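Galactokinase (Bifidobacterium longum subsp. infantis ATCC 15697 = JCM 1222 = DSM 20088, PDB 6TEQ) probably phosphorylates galactose at the expense of ATP, as a galactokinase of the GHMP kinase family, and binds 2-deoxy-2-fluoro-galactose in its sugar site. Local coordinates at residues K298-R309 with A331-E341. Sequence-based numbering, arbitrary orientation.
Sequences KRVRHVVTEIER and ASHDSLAADYE
His-302 lays one face of its imidazole against CB of Tyr-340, a CH-pi contact 4.2 Å from that carbon to the ring centroid, while the two rings meet obliquely with planes at 47°. With CG anti to the backbone N (chi1 167°), the imidazole enters the gap between the helices, and its ND1 is hydrogen-bonded to OG of Ser-335 (2.7 Å). Histidine suits this place because its other nitrogen, NE2, bonds to the backbone O of Glu-46; both ring nitrogens are held and the ring's rotation is fixed. CD2 of Leu-336 packs obliquely against CE1. The tyrosine hydroxyl bonds to that of Tyr-50.

One turn on, the small Ser-332 lets Glu-306 come close: Ser-332 OG donates to Glu-306 OE2 (2.8 Å), which accepts on its syn lone pair. OE2 also receives the backbone NH groups of Gly-45 and Glu-46, as a carboxylate oxygen can. Its companion OE1 is gripped side-on by NE and NH2 of Arg-309, whose guanidinium passes over the O of Ala-331.

Further along, at Asp-339 to Glu-341, arginines take over. Arg-301, bent at chi3 (67°), holds Asp-339 with two nitrogens, NE to OD2 and NH2 to OD1 (2.7 Å), and a water links OD2 to OG of Ser-335. Arg-299 sends NH1 to the backbone O of Asp-339 (2.9 Å) and to OE1 of Glu-341 (2.8 Å); a single nitrogen thus joins a backbone oxygen and a carboxylate where Glu-341 turns to positive phi.

The pair is a nearly antiparallel helix packing, the axes of 298-309 and 331-338 approaching to 9.6 Å, in which buried polar groups extend to the galactose-binding loop: Glu-46 and, beside Tyr-340, His-47 belong to the sugar site of this GHMP kinase.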
loop_
_atom_site.group_PDB
_atom_site.type_symbol
_atom_site.label_atom_id
_atom_site.label_comp_id
_atom_site.label_asym_id
_atom_site.label_seq_id
_atom_site.Cartn_x
_atom_site.Cartn_y
_atom_site.Cartn_z
ATOM N N LYS A 298 2.445 17.874 16.827
ATOM C CA LYS A 298 2.618 17.866 15.381
ATOM C C LYS A 298 2.006 16.580 14.800
ATOM O O LYS A 298 1.312 16.645 13.735
ATOM C CB LYS A 298 4.088 18.057 15.015
ATOM C CG LYS A 298 4.756 19.391 15.234
ATOM C CD LYS A 298 6.218 19.317 14.708
ATOM C CE LYS A 298 6.957 20.606 14.710
ATOM N NZ LYS A 298 8.375 20.260 14.433
ATOM N N ARG A 299 2.363 15.422 15.333
ATOM C CA ARG A 299 1.833 14.141 14.824
ATOM C C ARG A 299 0.297 14.139 14.869
ATOM O O ARG A 299 -0.319 13.729 13.877
ATOM C CB ARG A 299 2.356 12.932 15.571
ATOM C CG ARG A 299 3.863 12.821 15.706
ATOM C CD ARG A 299 4.594 12.908 14.389
ATOM N NE ARG A 299 5.994 12.610 14.512
ATOM C CZ ARG A 299 7.041 13.409 14.213
ATOM N NH1 ARG A 299 6.880 14.626 13.688
ATOM N NH2 ARG A 299 8.273 12.964 14.448
ATOM N N VAL A 300 -0.306 14.535 15.963
ATOM C CA VAL A 300 -1.794 14.606 16.123
ATOM C C VAL A 300 -2.408 15.592 15.143
ATOM O O VAL A 300 -3.386 15.276 14.453
ATOM C CB VAL A 300 -2.219 14.871 17.571
ATOM C CG1 VAL A 300 -3.735 15.183 17.720
ATOM C CG2 VAL A 300 -1.856 13.649 18.381
ATOM N N ARG A 301 -1.788 16.739 14.955
ATOM C CA ARG A 301 -2.314 17.721 13.978
ATOM C C ARG A 301 -2.336 17.065 12.589
ATOM O O ARG A 301 -3.291 17.241 11.860
ATOM C CB ARG A 301 -1.530 19.022 14.059
ATOM C CG ARG A 301 -1.952 20.038 13.012
ATOM C CD ARG A 301 -1.457 21.405 13.364
ATOM N NE ARG A 301 -0.040 21.403 13.277
ATOM C CZ ARG A 301 0.752 21.960 14.139
ATOM N NH1 ARG A 301 0.209 22.563 15.200
ATOM N NH2 ARG A 301 2.068 21.853 13.970
ATOM N N HIS A 302 -1.248 16.393 12.176
ATOM C CA HIS A 302 -1.235 15.702 10.882
ATOM C C HIS A 302 -2.446 14.780 10.884
ATOM O O HIS A 302 -3.161 14.814 9.900
ATOM C CB HIS A 302 0.056 14.900 10.673
ATOM C CG HIS A 302 -0.152 14.006 9.507
ATOM N ND1 HIS A 302 -0.178 14.486 8.261
ATOM C CD2 HIS A 302 -0.425 12.691 9.445
ATOM C CE1 HIS A 302 -0.558 13.538 7.414
ATOM N NE2 HIS A 302 -0.683 12.399 8.123
ATOM N N VAL A 303 -2.630 13.893 11.901
ATOM C CA VAL A 303 -3.631 12.818 11.732
ATOM C C VAL A 303 -5.016 13.465 11.582
ATOM O O VAL A 303 -5.834 13.045 10.759
ATOM C CB VAL A 303 -3.565 11.821 12.889
ATOM C CG1 VAL A 303 -4.698 10.844 12.822
ATOM C CG2 VAL A 303 -2.226 11.079 12.869
ATOM N N VAL A 304 -5.270 14.464 12.386
ATOM C CA VAL A 304 -6.609 15.073 12.458
ATOM C C VAL A 304 -6.877 15.770 11.142
ATOM O O VAL A 304 -7.953 15.572 10.590
ATOM C CB VAL A 304 -6.692 16.055 13.626
ATOM C CG1 VAL A 304 -7.863 17.001 13.490
ATOM C CG2 VAL A 304 -6.723 15.304 14.923
ATOM N N THR A 305 -5.962 16.568 10.656
ATOM C CA THR A 305 -6.157 17.347 9.403
ATOM C C THR A 305 -6.217 16.395 8.206
ATOM O O THR A 305 -6.944 16.642 7.252
ATOM C CB THR A 305 -5.160 18.497 9.247
ATOM O OG1 THR A 305 -3.837 17.972 9.134
ATOM C CG2 THR A 305 -5.288 19.513 10.378
ATOM N N GLU A 306 -5.432 15.316 8.247
ATOM C CA GLU A 306 -5.364 14.391 7.090
ATOM C C GLU A 306 -6.711 13.690 6.986
ATOM O O GLU A 306 -7.174 13.438 5.821
ATOM C CB GLU A 306 -4.210 13.395 7.274
ATOM C CG GLU A 306 -3.977 12.514 6.087
ATOM C CD GLU A 306 -3.287 13.150 4.905
ATOM O OE1 GLU A 306 -3.100 14.394 4.891
ATOM O OE2 GLU A 306 -3.012 12.381 3.992
ATOM N N ILE A 307 -7.290 13.234 8.080
ATOM C CA ILE A 307 -8.582 12.518 8.011
ATOM C C ILE A 307 -9.604 13.450 7.347
ATOM O O ILE A 307 -10.330 12.998 6.411
ATOM C CB ILE A 307 -9.034 12.009 9.389
ATOM C CG1 ILE A 307 -8.092 10.920 9.944
ATOM C CG2 ILE A 307 -10.458 11.509 9.336
ATOM C CD1 ILE A 307 -8.315 10.522 11.397
ATOM N N GLU A 308 -9.632 14.719 7.742
ATOM C CA GLU A 308 -10.589 15.647 7.140
ATOM C C GLU A 308 -10.238 15.862 5.663
ATOM O O GLU A 308 -11.147 15.943 4.820
ATOM C CB GLU A 308 -10.610 17.001 7.852
ATOM C CG GLU A 308 -11.872 17.740 7.494
ATOM C CD GLU A 308 -13.162 17.154 8.069
ATOM O OE1 GLU A 308 -13.312 17.146 9.236
ATOM O OE2 GLU A 308 -14.007 16.712 7.328
ATOM N N ARG A 309 -8.952 15.940 5.298
ATOM C CA ARG A 309 -8.581 16.096 3.893
ATOM C C ARG A 309 -9.159 14.952 3.080
ATOM O O ARG A 309 -9.437 15.169 1.870
ATOM C CB ARG A 309 -7.070 16.196 3.730
ATOM C CG ARG A 309 -6.536 17.560 4.132
ATOM C CD ARG A 309 -5.088 17.753 3.754
ATOM N NE ARG A 309 -4.210 16.966 4.629
ATOM C CZ ARG A 309 -3.723 17.421 5.787
ATOM N NH1 ARG A 309 -3.930 18.678 6.134
ATOM N NH2 ARG A 309 -2.897 16.675 6.493
ATOM N N ALA A 331 -1.542 19.866 0.536
ATOM C CA ALA A 331 -1.614 20.065 2.007
ATOM C C ALA A 331 -1.294 18.742 2.727
ATOM O O ALA A 331 -0.692 18.741 3.780
ATOM C CB ALA A 331 -2.999 20.509 2.391
ATOM N N SER A 332 -1.672 17.624 2.149
ATOM C CA SER A 332 -1.289 16.295 2.681
ATOM C C SER A 332 0.220 16.153 2.704
ATOM O O SER A 332 0.775 15.752 3.753
ATOM C CB SER A 332 -2.015 15.188 1.927
ATOM O OG SER A 332 -1.467 13.926 2.259
ATOM N N HIS A 333 0.856 16.376 1.567
ATOM C CA HIS A 333 2.327 16.311 1.544
ATOM C C HIS A 333 2.928 17.270 2.562
ATOM O O HIS A 333 3.860 16.889 3.271
ATOM C CB HIS A 333 2.855 16.721 0.197
ATOM C CG HIS A 333 4.307 16.548 0.116
ATOM N ND1 HIS A 333 4.909 15.277 -0.030
ATOM C CD2 HIS A 333 5.308 17.448 0.250
ATOM C CE1 HIS A 333 6.222 15.428 0.006
ATOM N NE2 HIS A 333 6.488 16.745 0.259
ATOM N N ASP A 334 2.464 18.518 2.544
ATOM C CA ASP A 334 3.089 19.519 3.391
ATOM C C ASP A 334 2.958 19.101 4.849
ATOM O O ASP A 334 3.913 19.351 5.650
ATOM C CB ASP A 334 2.527 20.916 3.150
ATOM C CG ASP A 334 2.797 21.494 1.795
ATOM O OD1 ASP A 334 3.629 20.940 1.040
ATOM O OD2 ASP A 334 2.198 22.564 1.560
ATOM N N SER A 335 1.845 18.505 5.202
ATOM C CA SER A 335 1.643 18.022 6.564
ATOM C C SER A 335 2.600 16.849 6.846
ATOM O O SER A 335 3.136 16.768 7.942
ATOM C CB SER A 335 0.239 17.604 6.708
ATOM O OG SER A 335 -0.064 17.177 8.016
ATOM N N LEU A 336 2.713 15.917 5.914
ATOM C CA LEU A 336 3.624 14.768 6.090
ATOM C C LEU A 336 5.058 15.261 6.234
ATOM O O LEU A 336 5.799 14.652 6.984
ATOM C CB LEU A 336 3.498 13.849 4.919
ATOM C CG LEU A 336 2.209 13.046 4.917
ATOM C CD1 LEU A 336 1.863 12.508 3.551
ATOM C CD2 LEU A 336 2.169 11.945 5.967
ATOM N N ALA A 337 5.432 16.332 5.551
ATOM C CA ALA A 337 6.819 16.835 5.640
ATOM C C ALA A 337 7.053 17.589 6.947
ATOM O O ALA A 337 8.100 17.303 7.617
ATOM C CB ALA A 337 7.087 17.705 4.443
ATOM N N ALA A 338 6.150 18.504 7.293
ATOM C CA ALA A 338 6.398 19.403 8.441
ATOM C C ALA A 338 5.922 18.818 9.760
ATOM O O ALA A 338 6.612 19.013 10.785
ATOM C CB ALA A 338 5.730 20.721 8.285
ATOM N N ASP A 339 4.736 18.254 9.783
ATOM C CA ASP A 339 4.129 17.773 11.047
ATOM C C ASP A 339 4.505 16.310 11.270
ATOM O O ASP A 339 4.703 15.947 12.394
ATOM C CB ASP A 339 2.633 18.029 11.082
ATOM C CG ASP A 339 2.326 19.468 11.501
ATOM O OD1 ASP A 339 3.205 20.128 12.180
ATOM O OD2 ASP A 339 1.214 19.929 11.225
ATOM N N TYR A 340 4.319 15.457 10.265
ATOM C CA TYR A 340 4.612 14.020 10.458
ATOM C C TYR A 340 6.081 13.664 10.244
ATOM O O TYR A 340 6.551 12.627 10.836
ATOM C CB TYR A 340 3.692 13.135 9.654
ATOM C CG TYR A 340 3.126 11.978 10.415
ATOM C CD1 TYR A 340 2.292 12.205 11.527
ATOM C CD2 TYR A 340 3.442 10.651 10.099
ATOM C CE1 TYR A 340 1.799 11.182 12.271
ATOM C CE2 TYR A 340 2.914 9.607 10.857
ATOM C CZ TYR A 340 2.061 9.872 11.918
ATOM O OH TYR A 340 1.555 8.853 12.671
ATOM N N GLU A 341 6.836 14.533 9.576
ATOM C CA GLU A 341 8.325 14.394 9.453
ATOM C C GLU A 341 8.636 13.006 8.881
ATOM O O GLU A 341 9.503 12.296 9.421
ATOM C CB GLU A 341 9.017 14.715 10.764
ATOM C CG GLU A 341 8.848 16.159 11.158
ATOM C CD GLU A 341 9.694 16.422 12.384
ATOM O OE1 GLU A 341 9.206 16.120 13.517
ATOM O OE2 GLU A 341 10.896 16.750 12.196
HETATM O O HOH W 1 8.990 19.991 11.137
HETATM O O HOH W 2 7.753 21.906 11.472
HETATM O O HOH W 3 11.004 14.205 15.069
HETATM O O HOH W 4 -0.915 19.058 9.763
#